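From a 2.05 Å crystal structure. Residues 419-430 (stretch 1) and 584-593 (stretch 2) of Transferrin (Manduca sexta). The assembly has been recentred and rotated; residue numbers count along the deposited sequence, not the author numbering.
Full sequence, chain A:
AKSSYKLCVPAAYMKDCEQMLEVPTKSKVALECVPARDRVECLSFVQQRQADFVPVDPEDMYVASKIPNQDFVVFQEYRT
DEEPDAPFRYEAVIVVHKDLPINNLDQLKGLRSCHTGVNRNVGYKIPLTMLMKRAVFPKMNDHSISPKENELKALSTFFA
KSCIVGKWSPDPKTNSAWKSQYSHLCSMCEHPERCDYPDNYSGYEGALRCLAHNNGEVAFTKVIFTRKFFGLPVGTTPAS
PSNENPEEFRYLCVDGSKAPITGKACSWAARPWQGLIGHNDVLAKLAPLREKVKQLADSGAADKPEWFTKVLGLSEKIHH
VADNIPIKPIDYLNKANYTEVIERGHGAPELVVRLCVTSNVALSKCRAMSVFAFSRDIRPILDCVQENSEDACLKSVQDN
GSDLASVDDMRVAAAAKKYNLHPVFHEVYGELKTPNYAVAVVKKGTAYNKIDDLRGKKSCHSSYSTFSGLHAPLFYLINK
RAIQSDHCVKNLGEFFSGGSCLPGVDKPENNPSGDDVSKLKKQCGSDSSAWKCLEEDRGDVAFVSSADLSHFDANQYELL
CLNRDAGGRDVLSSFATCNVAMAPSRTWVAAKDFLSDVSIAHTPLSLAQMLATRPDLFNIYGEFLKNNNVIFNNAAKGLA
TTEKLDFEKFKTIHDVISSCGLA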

ATOM      1  N   TYR A 419      21.554   7.672 -17.500  1.00 24.96           N
ATOM      2  CA  TYR A 419      20.873   8.845 -16.921  1.00 26.52           C
ATOM      3  C   TYR A 419      21.243   9.114 -15.484  1.00 20.73           C
ATOM      4  O   TYR A 419      20.607   9.926 -14.917  1.00 18.90           O
ATOM      5  CB  TYR A 419      19.381   8.612 -16.945  1.00 33.02           C
ATOM      6  CG  TYR A 419      18.867   8.587 -18.336  1.00 30.60           C
ATOM      7  CD1 TYR A 419      18.989   9.715 -19.114  1.00 27.55           C
ATOM      8  CD2 TYR A 419      18.362   7.429 -18.875  1.00 28.61           C
ATOM      9  CE1 TYR A 419      18.546   9.723 -20.402  1.00 29.08           C
ATOM     10  CE2 TYR A 419      17.840   7.436 -20.144  1.00 28.46           C
ATOM     11  CZ  TYR A 419      18.038   8.557 -20.912  1.00 28.73           C
ATOM     12  OH  TYR A 419      17.643   8.585 -22.166  1.00 45.90           O
ATOM     13  N   ASN A 420      22.253   8.438 -14.976  1.00 19.78           N
ATOM     14  CA  ASN A 420      22.674   8.582 -13.586  1.00 29.80           C
ATOM     15  C   ASN A 420      21.482   8.519 -12.630  1.00 29.64           C
ATOM     16  O   ASN A 420      21.372   9.297 -11.675  1.00 23.61           O
ATOM     17  CB  ASN A 420      23.457   9.873 -13.390  1.00 32.47           C
ATOM     18  CG  ASN A 420      24.283   9.848 -12.148  1.00 39.77           C
ATOM     19  OD1 ASN A 420      24.555   8.774 -11.591  1.00 37.89           O
ATOM     20  ND2 ASN A 420      24.700  11.034 -11.690  1.00 40.69           N
ATOM     21  N   LEU A 421      20.581   7.582 -12.895  1.00 18.25           N
ATOM     22  CA  LEU A 421      19.473   7.285 -12.004  1.00 19.08           C
ATOM     23  C   LEU A 421      19.810   6.062 -11.173  1.00 18.95           C
ATOM     24  O   LEU A 421      20.765   5.337 -11.450  1.00 20.07           O
ATOM     25  CB  LEU A 421      18.191   7.052 -12.806  1.00 21.54           C
ATOM     26  CG  LEU A 421      17.856   8.177 -13.781  1.00 20.53           C
ATOM     27  CD1 LEU A 421      16.704   7.745 -14.686  1.00 20.87           C
ATOM     28  CD2 LEU A 421      17.505   9.413 -12.995  1.00 20.24           C
ATOM     29  N   HIS A 422      18.976   5.803 -10.165  1.00 19.67           N
ATOM     30  CA  HIS A 422      19.201   4.680  -9.278  1.00 16.76           C
ATOM     31  C   HIS A 422      17.860   4.129  -8.803  1.00 20.41           C
ATOM     32  O   HIS A 422      16.892   4.885  -8.653  1.00 15.32           O
ATOM     33  CB  HIS A 422      20.058   5.108  -8.078  1.00 20.04           C
ATOM     34  CG  HIS A 422      19.325   5.966  -7.092  1.00 17.66           C
ATOM     35  ND1 HIS A 422      19.219   7.337  -7.227  1.00 18.12           N
ATOM     36  CD2 HIS A 422      18.673   5.649  -5.947  1.00 20.76           C
ATOM     37  CE1 HIS A 422      18.541   7.827  -6.205  1.00 26.84           C
ATOM     38  NE2 HIS A 422      18.196   6.823  -5.414  1.00 20.52           N
ATOM     39  N   PRO A 423      17.778   2.834  -8.535  1.00 16.85           N
ATOM     40  CA  PRO A 423      16.481   2.247  -8.163  1.00 21.90           C
ATOM     41  C   PRO A 423      16.074   2.657  -6.768  1.00 17.70           C
ATOM     42  O   PRO A 423      16.912   2.761  -5.875  1.00 18.57           O
ATOM     43  CB  PRO A 423      16.722   0.740  -8.254  1.00 20.57           C
ATOM     44  CG  PRO A 423      18.175   0.558  -8.138  1.00 20.30           C
ATOM     45  CD  PRO A 423      18.851   1.833  -8.603  1.00 24.12           C
ATOM     46  N   VAL A 424      14.776   2.897  -6.586  1.00 20.89           N
ATOM     47  CA  VAL A 424      14.218   3.278  -5.293  1.00 16.08           C
ATOM     48  C   VAL A 424      13.368   2.167  -4.706  1.00 18.40           C
ATOM     49  O   VAL A 424      13.454   1.875  -3.509  1.00 20.73           O
ATOM     50  CB  VAL A 424      13.406   4.588  -5.407  1.00 12.73           C
ATOM     51  CG1 VAL A 424      12.664   4.901  -4.075  1.00 16.60           C
ATOM     52  CG2 VAL A 424      14.299   5.737  -5.795  1.00 18.67           C
ATOM     53  N   PHE A 425      12.511   1.564  -5.526  1.00 22.16           N
ATOM     54  CA  PHE A 425      11.700   0.429  -5.094  1.00 20.79           C
ATOM     55  C   PHE A 425      11.326  -0.363  -6.335  1.00 21.65           C
ATOM     56  O   PHE A 425      11.394   0.145  -7.463  1.00 18.09           O
ATOM     57  CB  PHE A 425      10.458   0.871  -4.333  1.00 15.38           C
ATOM     58  CG  PHE A 425       9.523   1.724  -5.142  1.00 17.20           C
ATOM     59  CD1 PHE A 425       9.662   3.100  -5.165  1.00 13.94           C
ATOM     60  CD2 PHE A 425       8.518   1.145  -5.900  1.00 12.99           C
ATOM     61  CE1 PHE A 425       8.816   3.887  -5.923  1.00 18.28           C
ATOM     62  CE2 PHE A 425       7.674   1.931  -6.655  1.00 18.84           C
ATOM     63  CZ  PHE A 425       7.819   3.299  -6.664  1.00 22.37           C
ATOM     64  N   HIS A 426      10.965  -1.619  -6.106  1.00 17.57           N
ATOM     65  CA  HIS A 426      10.713  -2.583  -7.161  1.00 18.05           C
ATOM     66  C   HIS A 426       9.485  -3.407  -6.795  1.00 26.15           C
ATOM     67  O   HIS A 426       9.018  -3.394  -5.645  1.00 19.10           O
ATOM     68  CB  HIS A 426      11.921  -3.491  -7.360  1.00 19.63           C
ATOM     69  CG  HIS A 426      12.277  -4.254  -6.130  1.00 21.22           C
ATOM     70  ND1 HIS A 426      13.298  -3.875  -5.285  1.00 25.57           N
ATOM     71  CD2 HIS A 426      11.720  -5.359  -5.577  1.00 19.90           C
ATOM     72  CE1 HIS A 426      13.376  -4.736  -4.286  1.00 30.69           C
ATOM     73  NE2 HIS A 426      12.425  -5.642  -4.439  1.00 18.63           N
ATOM     74  N   GLU A 427       8.972  -4.130  -7.799  1.00 22.03           N
ATOM     75  CA  GLU A 427       7.856  -5.044  -7.622  1.00 19.50           C
ATOM     76  C   GLU A 427       8.304  -6.327  -6.951  1.00 17.11           C
ATOM     77  O   GLU A 427       9.424  -6.806  -7.149  1.00 23.29           O
ATOM     78  CB  GLU A 427       7.201  -5.376  -8.967  1.00 14.87           C
ATOM     79  CG  GLU A 427       6.367  -4.245  -9.489  1.00 17.43           C
ATOM     80  CD  GLU A 427       5.599  -4.561 -10.761  1.00 16.82           C
ATOM     81  OE1 GLU A 427       5.866  -5.594 -11.415  1.00 20.84           O
ATOM     82  OE2 GLU A 427       4.757  -3.736 -11.114  1.00 15.97           O
ATOM     83  N   VAL A 428       7.431  -6.858  -6.111  1.00 15.53           N
ATOM     84  CA  VAL A 428       7.608  -8.201  -5.592  1.00 24.85           C
ATOM     85  C   VAL A 428       6.398  -9.031  -5.997  1.00 18.69           C
ATOM     86  O   VAL A 428       5.312  -8.513  -6.266  1.00 14.65           O
ATOM     87  CB  VAL A 428       7.814  -8.226  -4.064  1.00 15.67           C
ATOM     88  CG1 VAL A 428       9.144  -7.610  -3.722  1.00 23.53           C
ATOM     89  CG2 VAL A 428       6.674  -7.544  -3.339  1.00 17.91           C
ATOM     90  N   TYR A 429       6.597 -10.342  -6.017  1.00 21.29           N
ATOM     91  CA  TYR A 429       5.633 -11.247  -6.618  1.00 29.67           C
ATOM     92  C   TYR A 429       5.398 -12.451  -5.715  1.00 30.72           C
ATOM     93  O   TYR A 429       6.082 -12.656  -4.712  1.00 27.34           O
ATOM     94  CB  TYR A 429       6.111 -11.689  -7.993  1.00 25.38           C
ATOM     95  CG  TYR A 429       6.512 -10.552  -8.875  1.00 27.76           C
ATOM     96  CD1 TYR A 429       5.560  -9.724  -9.437  1.00 21.60           C
ATOM     97  CD2 TYR A 429       7.845 -10.301  -9.148  1.00 27.63           C
ATOM     98  CE1 TYR A 429       5.916  -8.683 -10.263  1.00 23.97           C
ATOM     99  CE2 TYR A 429       8.212  -9.247  -9.983  1.00 19.60           C
ATOM    100  CZ  TYR A 429       7.239  -8.450 -10.531  1.00 18.04           C
ATOM    101  OH  TYR A 429       7.549  -7.396 -11.346  1.00 23.75           O
ATOM    102  N   GLY A 430       4.393 -13.240  -6.079  1.00 37.37           N
ATOM    103  CA  GLY A 430       4.087 -14.452  -5.344  1.00 34.71           C
ATOM    104  C   GLY A 430       3.458 -14.217  -3.988  1.00 44.36           C
ATOM    105  O   GLY A 430       3.309 -13.073  -3.532  1.00 33.39           O
ATOM    106  N   PRO A 584      15.991  -8.777 -11.858  1.00 24.34           N
ATOM    107  CA  PRO A 584      15.419  -7.429 -11.779  1.00 28.55           C
ATOM    108  C   PRO A 584      13.943  -7.488 -12.122  1.00 29.59           C
ATOM    109  O   PRO A 584      13.558  -8.015 -13.163  1.00 36.13           O
ATOM    110  CB  PRO A 584      16.232  -6.630 -12.806  1.00 31.13           C
ATOM    111  CG  PRO A 584      16.763  -7.652 -13.734  1.00 29.12           C
ATOM    112  CD  PRO A 584      16.981  -8.895 -12.936  1.00 30.22           C
ATOM    113  N   SER A 585      13.117  -7.001 -11.204  1.00 26.04           N
ATOM    114  CA  SER A 585      11.687  -6.852 -11.422  1.00 31.54           C
ATOM    115  C   SER A 585      11.428  -5.416 -11.822  1.00 31.02           C
ATOM    116  O   SER A 585      12.278  -4.550 -11.622  1.00 36.61           O
ATOM    117  CB  SER A 585      10.879  -7.172 -10.159  1.00 29.96           C
ATOM    118  OG  SER A 585      10.896  -6.083  -9.255  1.00 24.97           O
ATOM    119  N   ARG A 586      10.249  -5.157 -12.384  1.00 21.43           N
ATOM    120  CA  ARG A 586       9.912  -3.780 -12.699  1.00 21.63           C
ATOM    121  C   ARG A 586      10.339  -2.897 -11.536  1.00 23.57           C
ATOM    122  O   ARG A 586       9.980  -3.156 -10.384  1.00 20.79           O
ATOM    123  CB  ARG A 586       8.421  -3.614 -12.954  1.00 20.63           C
ATOM    124  CG  ARG A 586       8.000  -2.186 -13.061  1.00 16.61           C
ATOM    125  CD  ARG A 586       6.599  -2.054 -13.656  1.00 22.98           C
ATOM    126  NE  ARG A 586       6.565  -2.508 -15.037  1.00 24.38           N
ATOM    127  CZ  ARG A 586       5.459  -2.601 -15.777  1.00 27.92           C
ATOM    128  NH1 ARG A 586       4.270  -2.261 -15.291  1.00 28.25           N
ATOM    129  NH2 ARG A 586       5.541  -3.033 -17.016  1.00 30.69           N
ATOM    130  N   THR A 587      11.112  -1.860 -11.852  1.00 22.93           N
ATOM    131  CA  THR A 587      11.811  -1.023 -10.881  1.00 17.46           C
ATOM    132  C   THR A 587      11.559   0.443 -11.180  1.00 21.20           C
ATOM    133  O   THR A 587      11.616   0.857 -12.344  1.00 21.33           O
ATOM    134  CB  THR A 587      13.299  -1.241 -10.945  1.00 21.24           C
ATOM    135  OG1 THR A 587      13.604  -2.597 -10.624  1.00 20.85           O
ATOM    136  CG2 THR A 587      13.980  -0.332  -9.991  1.00 23.23           C
ATOM    137  N   TRP A 588      11.323   1.229 -10.135  1.00 15.30           N
ATOM    138  CA  TRP A 588      11.186   2.671 -10.266  1.00 18.86           C
ATOM    139  C   TRP A 588      12.500   3.328  -9.887  1.00 21.27           C
ATOM    140  O   TRP A 588      13.104   2.989  -8.858  1.00 20.66           O
ATOM    141  CB  TRP A 588      10.022   3.202  -9.421  1.00 17.04           C
ATOM    142  CG  TRP A 588       8.719   2.776 -10.028  1.00 15.19           C
ATOM    143  CD1 TRP A 588       7.879   3.536 -10.769  1.00 19.61           C
ATOM    144  CD2 TRP A 588       8.110   1.462  -9.945  1.00 15.35           C
ATOM    145  NE1 TRP A 588       6.785   2.793 -11.162  1.00 26.40           N
ATOM    146  CE2 TRP A 588       6.913   1.514 -10.680  1.00 17.87           C
ATOM    147  CE3 TRP A 588       8.464   0.257  -9.320  1.00 17.26           C
ATOM    148  CZ2 TRP A 588       6.069   0.406 -10.822  1.00 21.08           C
ATOM    149  CZ3 TRP A 588       7.609  -0.846  -9.451  1.00 18.46           C
ATOM    150  CH2 TRP A 588       6.442  -0.763 -10.205  1.00 17.52           C
ATOM    151  N   VAL A 589      12.969   4.226 -10.747  1.00 17.76           N
ATOM    152  CA  VAL A 589      14.282   4.824 -10.570  1.00 20.55           C
ATOM    153  C   VAL A 589      14.104   6.320 -10.418  1.00 17.45           C
ATOM    154  O   VAL A 589      13.127   6.909 -10.896  1.00 19.82           O
ATOM    155  CB  VAL A 589      15.247   4.502 -11.725  1.00 20.37           C
ATOM    156  CG1 VAL A 589      15.407   3.024 -11.872  1.00 17.87           C
ATOM    157  CG2 VAL A 589      14.774   5.127 -13.012  1.00 26.14           C
ATOM    158  N   ALA A 590      15.069   6.931  -9.735  1.00 22.02           N
ATOM    159  CA  ALA A 590      15.038   8.349  -9.433  1.00 17.43           C
ATOM    160  C   ALA A 590      16.420   8.953  -9.628  1.00 19.51           C
ATOM    161  O   ALA A 590      17.435   8.254  -9.660  1.00 15.42           O
ATOM    162  CB  ALA A 590      14.566   8.611  -7.998  1.00 22.41           C
ATOM    163  N   ALA A 591      16.446  10.276  -9.749  1.00 21.44           N
ATOM    164  CA  ALA A 591      17.710  10.959  -9.903  1.00 25.33           C
ATOM    165  C   ALA A 591      18.379  11.112  -8.544  1.00 24.38           C
ATOM    166  O   ALA A 591      17.837  10.741  -7.494  1.00 19.72           O
ATOM    167  CB  ALA A 591      17.511  12.314 -10.569  1.00 21.78           C
ATOM    168  N   LYS A 592      19.571  11.698  -8.576  1.00 22.64           N
ATOM    169  CA  LYS A 592      20.452  11.805  -7.420  1.00 30.75           C
ATOM    170  C   LYS A 592      20.180  13.021  -6.545  1.00 28.51           C
ATOM    171  O   LYS A 592      20.365  12.947  -5.329  1.00 18.66           O
ATOM    172  CB  LYS A 592      21.913  11.881  -7.891  1.00 32.73           C
ATOM    173  N   ASP A 593      19.789  14.159  -7.126  1.00 24.43           N
ATOM    174  CA  ASP A 593      19.993  15.443  -6.455  1.00 25.38           C
ATOM    175  C   ASP A 593      18.719  16.097  -5.945  1.00 19.67           C
ATOM    176  O   ASP A 593      18.738  17.287  -5.629  1.00 23.35           O
ATOM    177  CB  ASP A 593      20.727  16.397  -7.390  1.00 29.81           C
ATOM    178  CG  ASP A 593      22.129  15.953  -7.637  1.00 26.49           C
ATOM    179  OD1 ASP A 593      22.779  15.592  -6.635  1.00 28.88           O
ATOM    180  OD2 ASP A 593      22.548  15.910  -8.812  1.00 35.52           O
TER
HETATM  181  O   HOH W   1      20.859  11.718 -11.224  1.00 31.59           O

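Two segments far apart in sequence come together here as neighbouring strands of an antiparallel sheet: the backbones pair in antiparallel register, and side chains meet on both faces of the sheet.

The approach begins at N420, which leaves the preceding helix with positive phi. Its carbonyl is too far from the partner for a direct bond, so a water fills the gap: it donates to N420 O at 2.5 Å and accepts from K592 N at 2.9 Å. L421 adds apolar contacts. L421 CD1 lies 3.7 Å from V589 CG2 and L421 CD2 3.8 Å from A591 CB, so one leucine spans two partners.

At H422 the pairing becomes regular. H422 N donates to A590 O and A590 N donates to H422 O, both at 2.9 Å, the reciprocal pair expected of a hydrogen-bonded antiparallel site. The imidazole sits beside the small A590, and A591 O meets the edge of its ring, 3.3 Å from H422 CE1, a placement that suits a polarised C-H.

P423 has no amide hydrogen to give, and it falls at a non-hydrogen-bonded site opposite V589, where none is asked for. The strands come close here: P423 CA lies 4.2 Å from V589 CA, and P423 CB packs against T587 CG2 at 3.4 Å. Carbonyls also accept CA-H groups along this edge: V589 CA lies 3.2 Å from H422 O, and P423 CA 3.5 Å from W588 O.

Between P423 and F425 the register slips by one residue, a beta bulge with V424 as the extra residue. W588 therefore bonds to two different residues: V424 N donates to W588 O at 2.8 Å, while W588 N donates to F425 O at 2.9 Å. Both bonds are nearly straight, so the bulge keeps both bonds in good geometry. V424 still contributes an apolar contact, with V424 CG2 3.6 Å from A590 CB.

F425 and W588 share a face of the sheet. Their rings are nearly parallel but slid apart, with F425 CE2 only 3.2 Å from W588 CE3. The offset brings W588 CB over the face of the phenyl ring, 3.8 Å from the F425 ring centroid, so a CH-pi contact takes the place of full ring overlap.

H426 returns to a narrow, non-hydrogen-bonded site, paired with T587; H426 CB is 3.4 Å from S585 OG. The next residue, E427, closes the ladder: E427 N donates to R586 O at 2.9 Å, and S585 OG donates to E427 O at 2.7 Å, a side chain carrying on where the backbone pairing stops. E427 OE2 meets the edge of the indole, 3.5 Å from W588 CH2. E427 OE2 is 4.5 Å from R586 NH1 and well out of the guanidinium plane, so charge attraction acts without a salt bridge.

Y429 finishes the contact. Y429 OH donates to E427 OE1 in a very short bond of 2.5 Å, and S585 CB sits at the edge of the tyrosine ring, 3.4 Å from Y429 CE2.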